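Local coordinates for protein bromoperoxidase A1 (Streptomyces aureofaciens, PDB 1A8Q) that is a cofactor-free haloperoxidase that can brominate and may chlorinate in 7-chlorotetracycline biosynthesis, at residues 9-14 with 50-55. Residues are numbered along the deposited sequence; the frame is centred on the assembly and turned at random.
Sequences VEIFYK and IAHDRR
Ile50 sets its CG2 beside the ring of Tyr13, 4.2 Å from CD2, while its CA-H contacts the carbonyl O of Lys14. That carbonyl also accepts the N-H of Ala51, and Lys14 N returns a nearly straight bond of 2.9 Å to Ala51 O (171° at the hydrogen), making Lys14 and Ala51 an antiparallel hydrogen-bonded pair. A water within hydrogen-bonding distance of both Ala51 O and Asp53 OD1 accepts from Lys14 NZ; its protons cannot serve every acceptor around it. The lysine chain, bent at its last two torsions, curls its ammonium back to this water and to a salt bridge with Asp33. His52 faces Tyr13 as a non-hydrogen-bonded pair, their CB atoms 3.8 Å apart. CG2 of Ile11 lies at the edge of the imidazole, near its plane, and His52 NE2 hydrogen-bonds to Glu99. Both Tyr13 and His52 project to the face covered by helix 69-82. Asp53 N hydrogen-bonds to Phe12 O at 2.9 Å, almost in line with the carbonyl. The aspartate runs alongside the phenylalanine, OD2 lying 3.6 Å from CD2 with the carboxylate and ring planes 33° apart. Backbone N-H groups of Gly32 and His59 hold the two carboxylate oxygens, and nearby Lys14 probably helps stabilise the negative charge. Arg54 NH2 forms a salt bridge to Glu99, and the arginine side chain lies about 8 Å from that of Ser94 of the catalytic triad. Backbone N of Arg55 meets Ile11 CD1 at 3.8 Å; farther out, the Arg55 side chain, its NH1 salt-bridged to Asp75, crosses that of Val9 at about a right angle, NH1 3.8 Å from CG2. Here strand 10-16 joins antiparallel to strand 48-52, at the edge of the parallel set and next to strand 21-25, in the 1-2-4-3-5-6-7-8 sheet order characteristic of the alpha/beta hydrolase fold.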
ATOM      1  N   VAL A   9      18.481  10.212   3.653  1.00 14.23           N
ATOM      2  CA  VAL A   9      18.024   8.829   3.827  1.00 12.82           C
ATOM      3  C   VAL A   9      18.188   8.101   2.501  1.00 12.75           C
ATOM      4  O   VAL A   9      17.953   8.739   1.475  1.00 13.03           O
ATOM      5  CB  VAL A   9      16.570   8.809   4.306  1.00 13.26           C
ATOM      6  CG1 VAL A   9      15.941   7.431   4.282  1.00 13.78           C
ATOM      7  CG2 VAL A   9      16.572   9.297   5.770  1.00 14.24           C
ATOM      8  N   GLU A  10      18.572   6.831   2.511  1.00 11.40           N
ATOM      9  CA  GLU A  10      18.696   6.132   1.217  1.00 11.65           C
ATOM     10  C   GLU A  10      17.453   5.294   0.980  1.00 11.50           C
ATOM     11  O   GLU A  10      17.139   4.368   1.732  1.00 13.62           O
ATOM     12  CB  GLU A  10      19.953   5.242   1.264  1.00 13.06           C
ATOM     13  CG  GLU A  10      21.214   6.092   1.279  1.00 18.51           C
ATOM     14  CD  GLU A  10      22.476   5.243   1.251  1.00 22.81           C
ATOM     15  OE1 GLU A  10      22.544   4.246   1.983  1.00 24.27           O
ATOM     16  OE2 GLU A  10      23.367   5.579   0.448  1.00 26.66           O
ATOM     17  N   ILE A  11      16.725   5.607  -0.101  1.00 10.38           N
ATOM     18  CA  ILE A  11      15.512   4.844  -0.419  1.00  9.00           C
ATOM     19  C   ILE A  11      15.868   3.882  -1.549  1.00  9.43           C
ATOM     20  O   ILE A  11      16.288   4.335  -2.624  1.00 10.65           O
ATOM     21  CB  ILE A  11      14.399   5.800  -0.869  1.00 10.02           C
ATOM     22  CG1 ILE A  11      13.920   6.663   0.329  1.00 10.47           C
ATOM     23  CG2 ILE A  11      13.168   5.070  -1.439  1.00 10.19           C
ATOM     24  CD1 ILE A  11      13.357   5.892   1.499  1.00 11.76           C
ATOM     25  N   PHE A  12      15.732   2.595  -1.266  1.00  6.78           N
ATOM     26  CA  PHE A  12      16.081   1.593  -2.299  1.00  7.89           C
ATOM     27  C   PHE A  12      14.909   1.447  -3.255  1.00  9.15           C
ATOM     28  O   PHE A  12      13.770   1.434  -2.779  1.00 10.13           O
ATOM     29  CB  PHE A  12      16.314   0.230  -1.612  1.00  8.50           C
ATOM     30  CG  PHE A  12      16.732  -0.844  -2.611  1.00  9.64           C
ATOM     31  CD1 PHE A  12      18.064  -0.953  -2.988  1.00 13.35           C
ATOM     32  CD2 PHE A  12      15.787  -1.706  -3.109  1.00 13.24           C
ATOM     33  CE1 PHE A  12      18.425  -1.954  -3.895  1.00 14.13           C
ATOM     34  CE2 PHE A  12      16.155  -2.687  -4.037  1.00 15.00           C
ATOM     35  CZ  PHE A  12      17.473  -2.794  -4.420  1.00 13.82           C
ATOM     36  N   TYR A  13      15.129   1.212  -4.554  1.00  8.45           N
ATOM     37  CA  TYR A  13      13.988   0.988  -5.427  1.00  6.85           C
ATOM     38  C   TYR A  13      14.424   0.127  -6.627  1.00  7.59           C
ATOM     39  O   TYR A  13      15.612   0.087  -6.935  1.00  9.79           O
ATOM     40  CB  TYR A  13      13.295   2.282  -5.948  1.00  6.43           C
ATOM     41  CG  TYR A  13      14.235   3.159  -6.762  1.00  7.33           C
ATOM     42  CD1 TYR A  13      15.174   3.994  -6.215  1.00  8.64           C
ATOM     43  CD2 TYR A  13      14.112   3.084  -8.154  1.00 10.20           C
ATOM     44  CE1 TYR A  13      16.018   4.761  -7.002  1.00 10.99           C
ATOM     45  CE2 TYR A  13      14.933   3.875  -8.969  1.00 12.35           C
ATOM     46  CZ  TYR A  13      15.869   4.685  -8.385  1.00 12.35           C
ATOM     47  OH  TYR A  13      16.711   5.444  -9.173  1.00 14.15           O
ATOM     48  N   LYS A  14      13.429  -0.523  -7.185  1.00  7.07           N
ATOM     49  CA  LYS A  14      13.565  -1.254  -8.450  1.00  6.97           C
ATOM     50  C   LYS A  14      13.019  -0.395  -9.584  1.00  9.40           C
ATOM     51  O   LYS A  14      12.034   0.307  -9.356  1.00  8.95           O
ATOM     52  CB  LYS A  14      12.681  -2.505  -8.380  1.00  8.78           C
ATOM     53  CG  LYS A  14      13.289  -3.572  -7.462  1.00 11.32           C
ATOM     54  CD  LYS A  14      12.474  -4.820  -7.457  1.00 11.92           C
ATOM     55  CE  LYS A  14      11.661  -5.116  -6.211  1.00 13.71           C
ATOM     56  NZ  LYS A  14      12.507  -5.057  -4.965  1.00 10.75           N
ATOM     57  N   ILE A  50       8.182   0.957 -11.310  1.00  7.45           N
ATOM     58  CA  ILE A  50       9.115   1.346 -10.271  1.00  8.89           C
ATOM     59  C   ILE A  50       8.511   0.968  -8.921  1.00  7.20           C
ATOM     60  O   ILE A  50       7.320   1.156  -8.693  1.00  7.65           O
ATOM     61  CB  ILE A  50       9.339   2.881 -10.286  1.00  9.79           C
ATOM     62  CG1 ILE A  50      10.210   3.255 -11.502  1.00 13.46           C
ATOM     63  CG2 ILE A  50      10.045   3.406  -9.041  1.00 10.64           C
ATOM     64  CD1 ILE A  50       9.968   4.667 -11.980  1.00 16.73           C
ATOM     65  N   ALA A  51       9.344   0.411  -8.010  1.00  6.28           N
ATOM     66  CA  ALA A  51       8.764   0.101  -6.684  1.00  6.16           C
ATOM     67  C   ALA A  51       9.851   0.337  -5.638  1.00  7.68           C
ATOM     68  O   ALA A  51      10.922  -0.260  -5.693  1.00  7.68           O
ATOM     69  CB  ALA A  51       8.232  -1.320  -6.572  1.00  6.61           C
ATOM     70  N   HIS A  52       9.559   1.290  -4.731  1.00  6.07           N
ATOM     71  CA  HIS A  52      10.541   1.673  -3.729  1.00  7.26           C
ATOM     72  C   HIS A  52      10.217   0.993  -2.414  1.00  6.87           C
ATOM     73  O   HIS A  52       9.118   0.490  -2.197  1.00  9.32           O
ATOM     74  CB  HIS A  52      10.581   3.195  -3.461  1.00  8.42           C
ATOM     75  CG  HIS A  52       9.254   3.763  -3.053  1.00 10.54           C
ATOM     76  ND1 HIS A  52       8.131   3.641  -3.825  1.00 10.20           N
ATOM     77  CD2 HIS A  52       8.880   4.448  -1.925  1.00 10.83           C
ATOM     78  CE1 HIS A  52       7.108   4.240  -3.251  1.00 11.63           C
ATOM     79  NE2 HIS A  52       7.531   4.750  -2.092  1.00 10.78           N
ATOM     80  N   ASP A  53      11.225   0.931  -1.539  1.00  5.16           N
ATOM     81  CA  ASP A  53      11.043   0.410  -0.201  1.00  5.47           C
ATOM     82  C   ASP A  53      10.934   1.628   0.756  1.00  3.89           C
ATOM     83  O   ASP A  53      11.813   2.502   0.729  1.00  5.00           O
ATOM     84  CB  ASP A  53      12.301  -0.368   0.239  1.00  6.26           C
ATOM     85  CG  ASP A  53      12.479  -1.690  -0.528  1.00  8.60           C
ATOM     86  OD1 ASP A  53      11.582  -2.151  -1.254  1.00  8.65           O
ATOM     87  OD2 ASP A  53      13.567  -2.294  -0.350  1.00  8.26           O
ATOM     88  N   ARG A  54       9.856   1.647   1.513  1.00  5.40           N
ATOM     89  CA  ARG A  54       9.623   2.781   2.453  1.00  5.70           C
ATOM     90  C   ARG A  54      10.793   2.850   3.435  1.00  6.72           C
ATOM     91  O   ARG A  54      11.420   1.839   3.736  1.00  6.47           O
ATOM     92  CB  ARG A  54       8.310   2.510   3.174  1.00  6.13           C
ATOM     93  CG  ARG A  54       7.881   3.607   4.179  1.00  6.31           C
ATOM     94  CD  ARG A  54       6.403   3.426   4.597  1.00  6.91           C
ATOM     95  NE  ARG A  54       5.595   3.616   3.373  1.00  7.52           N
ATOM     96  CZ  ARG A  54       4.877   2.663   2.812  1.00  6.66           C
ATOM     97  NH1 ARG A  54       4.708   1.426   3.268  1.00  6.99           N
ATOM     98  NH2 ARG A  54       4.225   2.964   1.664  1.00  9.32           N
ATOM     99  N   ARG A  55      11.101   4.043   3.926  1.00  5.35           N
ATOM    100  CA  ARG A  55      12.181   4.189   4.930  1.00  8.01           C
ATOM    101  C   ARG A  55      11.981   3.140   5.996  1.00  6.55           C
ATOM    102  O   ARG A  55      10.903   2.804   6.451  1.00  6.57           O
ATOM    103  CB  ARG A  55      12.152   5.605   5.534  1.00  8.09           C
ATOM    104  CG  ARG A  55      10.841   5.850   6.291  1.00  8.14           C
ATOM    105  CD  ARG A  55      10.625   7.348   6.472  1.00 12.43           C
ATOM    106  NE  ARG A  55      11.598   8.007   7.315  1.00 14.65           N
ATOM    107  CZ  ARG A  55      12.499   8.924   6.977  1.00 13.33           C
ATOM    108  NH1 ARG A  55      12.727   9.440   5.795  1.00 13.73           N
ATOM    109  NH2 ARG A  55      13.286   9.395   7.955  1.00 12.12           N
TER
HETATM  110  O   HOH W   1      11.979  -2.379  -4.017  1.00  9.89           O
HETATM  111  O   HOH W   2      12.913  -4.830  -1.819  1.00 15.14           O